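Myo-inositol 2-dehydrogenase (Lactobacillus plantarum WCFS1, PDB 3CEA) probably catalyses the NAD-dependent oxidation of the 2-hydroxyl of myo-inositol to the ketone, as a member of the GFO/IDH/MocA oxidoreductase family. Local coordinates at residues Val317-Asp320 and Asp321-Ala325. Residues are numbered along the deposited sequence; the frame is centred on the assembly and turned at random.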
loop_
_atom_site.group_PDB
_atom_site.type_symbol
_atom_site.label_atom_id
_atom_site.label_comp_id
_atom_site.label_asym_id
_atom_site.label_seq_id
_atom_site.Cartn_x
_atom_site.Cartn_y
_atom_site.Cartn_z
ATOM N N VAL A 317 13.450 -12.523 29.036
ATOM C CA VAL A 317 12.394 -11.798 29.736
ATOM C C VAL A 317 12.228 -12.359 31.147
ATOM O O VAL A 317 11.742 -13.481 31.335
ATOM C CB VAL A 317 11.055 -11.841 28.960
ATOM C CG1 VAL A 317 9.955 -11.104 29.725
ATOM C CG2 VAL A 317 11.231 -11.244 27.573
ATOM N N THR A 318 12.653 -11.564 32.128
ATOM C CA THR A 318 12.648 -11.958 33.535
ATOM C C THR A 318 11.285 -11.716 34.189
ATOM O O THR A 318 10.367 -11.186 33.559
ATOM C CB THR A 318 13.735 -11.198 34.337
ATOM O OG1 THR A 318 13.411 -9.803 34.394
ATOM C CG2 THR A 318 15.117 -11.373 33.704
ATOM N N VAL A 319 11.168 -12.118 35.454
ATOM C CA VAL A 319 9.979 -11.857 36.267
ATOM C C VAL A 319 9.835 -10.350 36.477
ATOM O O VAL A 319 8.724 -9.809 36.432
ATOM C CB VAL A 319 10.062 -12.579 37.639
ATOM C CG1 VAL A 319 8.743 -12.459 38.405
ATOM C CG2 VAL A 319 10.432 -14.045 37.452
ATOM N N ASP A 320 10.974 -9.689 36.688
ATOM C CA ASP A 320 11.051 -8.238 36.873
ATOM C C ASP A 320 10.445 -7.460 35.699
ATOM O O ASP A 320 9.809 -6.423 35.901
ATOM C CB ASP A 320 12.508 -7.817 37.096
ATOM C CG ASP A 320 12.652 -6.341 37.424
ATOM O OD1 ASP A 320 12.108 -5.895 38.461
ATOM O OD2 ASP A 320 13.321 -5.628 36.644
ATOM N N ASP A 321 10.649 -7.966 34.483
ATOM C CA ASP A 321 10.051 -7.389 33.279
ATOM C C ASP A 321 8.525 -7.469 33.307
ATOM O O ASP A 321 7.840 -6.551 32.849
ATOM C CB ASP A 321 10.590 -8.083 32.024
ATOM C CG ASP A 321 12.027 -7.705 31.714
ATOM O OD1 ASP A 321 12.360 -6.503 31.774
ATOM O OD2 ASP A 321 12.826 -8.610 31.395
ATOM N N GLY A 322 8.005 -8.569 33.845
ATOM C CA GLY A 322 6.566 -8.782 33.961
ATOM C C GLY A 322 5.923 -7.915 35.028
ATOM O O GLY A 322 4.807 -7.422 34.844
ATOM N N ILE A 323 6.631 -7.735 36.143
ATOM C CA ILE A 323 6.147 -6.913 37.255
ATOM C C ILE A 323 6.042 -5.448 36.830
ATOM O O ILE A 323 4.992 -4.824 37.002
ATOM C CB ILE A 323 7.033 -7.066 38.525
ATOM C CG1 ILE A 323 6.915 -8.485 39.094
ATOM C CG2 ILE A 323 6.638 -6.048 39.589
ATOM C CD1 ILE A 323 7.952 -8.837 40.143
ATOM N N LYS A 324 7.122 -4.923 36.255
ATOM C CA LYS A 324 7.162 -3.543 35.768
ATOM C C LYS A 324 6.067 -3.246 34.737
ATOM O O LYS A 324 5.355 -2.247 34.854
ATOM C CB LYS A 324 8.545 -3.211 35.202
ATOM C CG LYS A 324 9.630 -3.110 36.263
ATOM C CD LYS A 324 10.996 -2.907 35.646
ATOM C CE LYS A 324 12.035 -2.572 36.706
ATOM N NZ LYS A 324 13.366 -2.314 36.090
ATOM N N ALA A 325 5.926 -4.125 33.747
ATOM C CA ALA A 325 4.894 -3.982 32.717
ATOM C C ALA A 325 3.493 -3.939 33.325
ATOM O O ALA A 325 2.644 -3.151 32.902
ATOM C CB ALA A 325 5.001 -5.106 31.691
#
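A capping box joins Thr318 and Asp321 at the start of helix 319-338. With OG1 of Thr318, the N-cap residue, set between its backbone N and carbonyl carbon (chi1 67°), the hydroxyl can accept a weak bond from Asp321 N at 3.3 Å. Asp321 answers in the reverse direction: its OD2 receives Thr318 N at 3.0 Å, met on the anti side and 19° out of the carboxylate plane. Thr318 OG1 also gives a weak bond to this oxygen; OD2 thus has one firm and one weak donor in Thr318. The other carboxylate oxygen, OD1, forms a salt bridge with Arg195 of helix 182-198, which helps fix the rotation of the group. Threonine suits the cap because first-turn amides lack an i-4 helical carbonyl, and its short hydroxyl supplements a weak bond from Asp321 N to Thr318 O; aspartate adds a negative charge that should interact favourably with the helix dipole. Beside this pair, Val317 CG1 packs 3.8 Å from Asp321 CB.

Within the same first turn, Val319 O accepts Ile323 N at 3.0 Å, and Val319 CG1 meets Ile323 CD1 at 4.1 Å. These branched apolar side chains both pack against helix 108-119, each touching Ala115. On the exposed flank, Asp320 and Lys324 make a salt bridge, long at 3.4 Å between OD2 and NZ. The lysine's extended chain carries its ammonium past Asp320 O to the carboxylate, and Asp201 is a second, weak partner. These i to i+4 pairs are ordinary helix contacts; reciprocal bonds from N3 amide to N-cap side chain and N-cap amide to N3 side chain define the capping box.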